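PDB 5HLI: MarR family transcriptional regulator from Staphylococcus epidermidis, which probably binds DNA through a winged helix-turn-helix domain as a redox-sensing MarR-type transcriptional regulator. Local coordinates for residues P55-S60 against K94-I99. The protein carries 1 engineered substitution. Sequence-based numbering, arbitrary orientation.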
ATOM      1  N   PRO A  55      30.278   5.301  -5.820  1.00 27.50           N
ATOM      2  CA  PRO A  55      29.379   5.754  -6.889  1.00 28.68           C
ATOM      3  C   PRO A  55      28.777   4.617  -7.716  1.00 27.12           C
ATOM      4  O   PRO A  55      29.113   3.452  -7.513  1.00 22.56           O
ATOM      5  CB  PRO A  55      30.299   6.607  -7.762  1.00 27.89           C
ATOM      6  CG  PRO A  55      31.622   5.932  -7.633  1.00 30.20           C
ATOM      7  CD  PRO A  55      31.693   5.485  -6.191  1.00 31.63           C
ATOM      8  N   GLN A  56      27.882   4.977  -8.634  1.00 23.19           N
ATOM      9  CA  GLN A  56      27.300   4.052  -9.592  1.00 23.85           C
ATOM     10  C   GLN A  56      27.106   4.769 -10.915  1.00 25.06           C
ATOM     11  O   GLN A  56      26.832   5.971 -10.951  1.00 25.66           O
ATOM     12  CB  GLN A  56      25.940   3.505  -9.133  1.00 20.14           C
ATOM     13  CG  GLN A  56      25.993   2.455  -8.051  1.00 20.84           C
ATOM     14  CD  GLN A  56      24.639   1.826  -7.822  1.00 22.38           C
ATOM     15  OE1 GLN A  56      24.000   1.353  -8.762  1.00 22.47           O
ATOM     16  NE2 GLN A  56      24.186   1.827  -6.575  1.00 24.33           N
ATOM     17  N   THR A  57      27.239   4.021 -12.004  1.00 24.31           N
ATOM     18  CA  THR A  57      26.853   4.569 -13.290  1.00 18.06           C
ATOM     19  C   THR A  57      25.332   4.610 -13.395  1.00 21.83           C
ATOM     20  O   THR A  57      24.611   3.957 -12.636  1.00 19.93           O
ATOM     21  CB  THR A  57      27.439   3.745 -14.436  1.00 24.43           C
ATOM     22  OG1 THR A  57      26.893   2.420 -14.402  1.00 24.60           O
ATOM     23  CG2 THR A  57      28.961   3.678 -14.330  1.00 25.69           C
ATOM     24  N   LEU A  58      24.849   5.414 -14.343  1.00 22.86           N
ATOM     25  CA  LEU A  58      23.420   5.449 -14.629  1.00 22.32           C
ATOM     26  C   LEU A  58      22.896   4.062 -14.989  1.00 25.60           C
ATOM     27  O   LEU A  58      21.814   3.662 -14.540  1.00 22.46           O
ATOM     28  CB  LEU A  58      23.154   6.448 -15.755  1.00 22.42           C
ATOM     29  CG  LEU A  58      21.819   6.410 -16.496  1.00 35.46           C
ATOM     30  CD1 LEU A  58      20.682   6.723 -15.563  1.00 24.70           C
ATOM     31  CD2 LEU A  58      21.840   7.397 -17.646  1.00 36.30           C
ATOM     32  N   ASN A  59      23.658   3.307 -15.783  1.00 20.49           N
ATOM     33  CA  ASN A  59      23.218   1.971 -16.171  1.00 27.21           C
ATOM     34  C   ASN A  59      23.181   1.025 -14.976  1.00 21.86           C
ATOM     35  O   ASN A  59      22.285   0.177 -14.878  1.00 23.70           O
ATOM     36  CB  ASN A  59      24.126   1.419 -17.270  1.00 29.40           C
ATOM     37  CG  ASN A  59      23.887   2.086 -18.611  1.00 40.00           C
ATOM     38  OD1 ASN A  59      22.800   2.605 -18.876  1.00 37.25           O
ATOM     39  ND2 ASN A  59      24.902   2.074 -19.465  1.00 42.06           N
ATOM     40  N   SER A  60      24.141   1.154 -14.056  1.00 22.29           N
ATOM     41  CA  SER A  60      24.147   0.308 -12.865  1.00 22.46           C
ATOM     42  C   SER A  60      22.930   0.578 -11.987  1.00 23.11           C
ATOM     43  O   SER A  60      22.343  -0.353 -11.421  1.00 21.34           O
ATOM     44  CB  SER A  60      25.433   0.522 -12.071  1.00 25.90           C
ATOM     45  OG  SER A  60      25.357  -0.107 -10.804  1.00 25.86           O
ATOM     46  N   LYS A  94      33.937   5.036 -22.604  1.00 39.88           N
ATOM     47  CA  LYS A  94      32.600   4.482 -22.437  1.00 39.95           C
ATOM     48  C   LYS A  94      31.528   5.558 -22.334  1.00 37.35           C
ATOM     49  O   LYS A  94      30.348   5.251 -22.522  1.00 34.46           O
ATOM     50  CB  LYS A  94      32.561   3.582 -21.203  1.00 45.22           C
ATOM     51  CG  LYS A  94      33.605   2.475 -21.215  1.00 51.31           C
ATOM     52  CD  LYS A  94      33.431   1.537 -20.033  1.00 54.03           C
ATOM     53  CE  LYS A  94      34.521   0.477 -20.002  1.00 65.13           C
ATOM     54  NZ  LYS A  94      35.876   1.075 -19.841  1.00 65.75           N
ATOM     55  N   ARG A  95      31.909   6.801 -22.038  1.00 34.04           N
ATOM     56  CA  ARG A  95      30.965   7.917 -21.960  1.00 34.51           C
ATOM     57  C   ARG A  95      29.803   7.598 -21.022  1.00 28.15           C
ATOM     58  O   ARG A  95      28.640   7.893 -21.308  1.00 25.54           O
ATOM     59  CB  ARG A  95      30.461   8.311 -23.349  1.00 35.21           C
ATOM     60  CG  ARG A  95      31.572   8.736 -24.298  1.00 40.34           C
ATOM     61  CD  ARG A  95      31.027   9.369 -25.571  1.00 47.87           C
ATOM     62  NE  ARG A  95      32.052   9.474 -26.602  1.00 49.73           N
ATOM     63  CZ  ARG A  95      32.572  10.631 -27.007  1.00 54.88           C
ATOM     64  NH1 ARG A  95      32.155  11.779 -26.480  1.00 57.53           N
ATOM     65  NH2 ARG A  95      33.511  10.653 -27.942  1.00 61.44           N
ATOM     66  N   GLN A  96      30.123   6.978 -19.892  1.00 29.65           N
ATOM     67  CA  GLN A  96      29.112   6.670 -18.898  1.00 32.96           C
ATOM     68  C   GLN A  96      28.712   7.936 -18.146  1.00 28.57           C
ATOM     69  O   GLN A  96      29.406   8.955 -18.176  1.00 26.41           O
ATOM     70  CB  GLN A  96      29.628   5.617 -17.918  1.00 31.91           C
ATOM     71  CG  GLN A  96      30.068   4.319 -18.576  1.00 37.50           C
ATOM     72  CD  GLN A  96      30.940   3.476 -17.666  1.00 40.88           C
ATOM     73  OE1 GLN A  96      31.672   4.002 -16.828  1.00 45.15           O
ATOM     74  NE2 GLN A  96      30.862   2.160 -17.823  1.00 41.42           N
ATOM     75  N   LEU A  97      27.566   7.863 -17.478  1.00 27.37           N
ATOM     76  CA  LEU A  97      27.133   8.904 -16.555  1.00 27.15           C
ATOM     77  C   LEU A  97      27.382   8.388 -15.145  1.00 27.07           C
ATOM     78  O   LEU A  97      26.697   7.471 -14.684  1.00 26.23           O
ATOM     79  CB  LEU A  97      25.663   9.263 -16.766  1.00 24.22           C
ATOM     80  CG  LEU A  97      25.151  10.436 -15.922  1.00 26.09           C
ATOM     81  CD1 LEU A  97      25.776  11.746 -16.378  1.00 25.42           C
ATOM     82  CD2 LEU A  97      23.629  10.513 -15.966  1.00 21.74           C
ATOM     83  N   ILE A  98      28.372   8.962 -14.468  1.00 23.40           N
ATOM     84  CA  ILE A  98      28.752   8.521 -13.132  1.00 22.32           C
ATOM     85  C   ILE A  98      27.986   9.351 -12.109  1.00 24.87           C
ATOM     86  O   ILE A  98      28.061  10.584 -12.114  1.00 23.40           O
ATOM     87  CB  ILE A  98      30.268   8.636 -12.918  1.00 28.24           C
ATOM     88  CG1 ILE A  98      31.011   7.729 -13.904  1.00 31.23           C
ATOM     89  CG2 ILE A  98      30.632   8.286 -11.480  1.00 29.72           C
ATOM     90  CD1 ILE A  98      32.515   7.825 -13.806  1.00 38.33           C
ATOM     91  N   ILE A  99      27.249   8.674 -11.232  1.00 21.07           N
ATOM     92  CA  ILE A  99      26.445   9.320 -10.201  1.00 20.52           C
ATOM     93  C   ILE A  99      27.154   9.153  -8.867  1.00 25.93           C
ATOM     94  O   ILE A  99      27.467   8.028  -8.459  1.00 22.62           O
ATOM     95  CB  ILE A  99      25.027   8.726 -10.148  1.00 21.52           C
ATOM     96  CG1 ILE A  99      24.373   8.799 -11.529  1.00 21.23           C
ATOM     97  CG2 ILE A  99      24.182   9.447  -9.104  1.00 22.60           C
ATOM     98  CD1 ILE A  99      24.252  10.210 -12.074  1.00 18.72           C
TER
HETATM   99  O   HOH W   1      26.000   4.977 -17.707  1.00 14.61           O
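Gln56 and Ile99 form the hydrogen-bonded antiparallel pair that joins the short strand 56-57 to strand 97-101, extending the wing hairpin (strands 85-89 and 97-101) of a MarR-type winged helix-turn-helix domain into a three-stranded sheet. Both backbone polar groups of Gln56 are used. Its N donates to Ile99 O at 3.1 Å, lying in the carbonyl plane. Its O receives Ile99 N at 2.7 Å, the donor here tilted 22° from the Gln56 carbonyl plane. The Gln56 side chain is held as well, NE2 bonding to Glu53 O and Thr49 OG1. Thr57 and Ile98 follow as the non-hydrogen-bonded pair. The ladder then runs into the start of helix 58-65, where Leu58 N reaches Leu97 O at 2.8 Å; the less straight N-H...O angle of 143° accompanies a second approach to this oxygen, a CA-H...O contact from Thr57 CA at 3.2 Å. Leu97 N is satisfied by a water, which also accepts a weak bond from Asn59 N. Strand 85-89 lies along the other edge of strand 97-101, its Glu88 making backbone bonds to Ile98. On the buried side, Leu58 CB packs on Leu97 CB at 3.9 Å, and Leu58 and Ile99 both touch Leu76 of helix 69-81. Thr57 divides its branches between two tasks: CG2 lies 3.7 Å from Gln96 OE1, whereas OG1, set between backbone N and carbonyl carbon (chi1 64°), caps the helix by accepting Ser60 N at 3.0 Å.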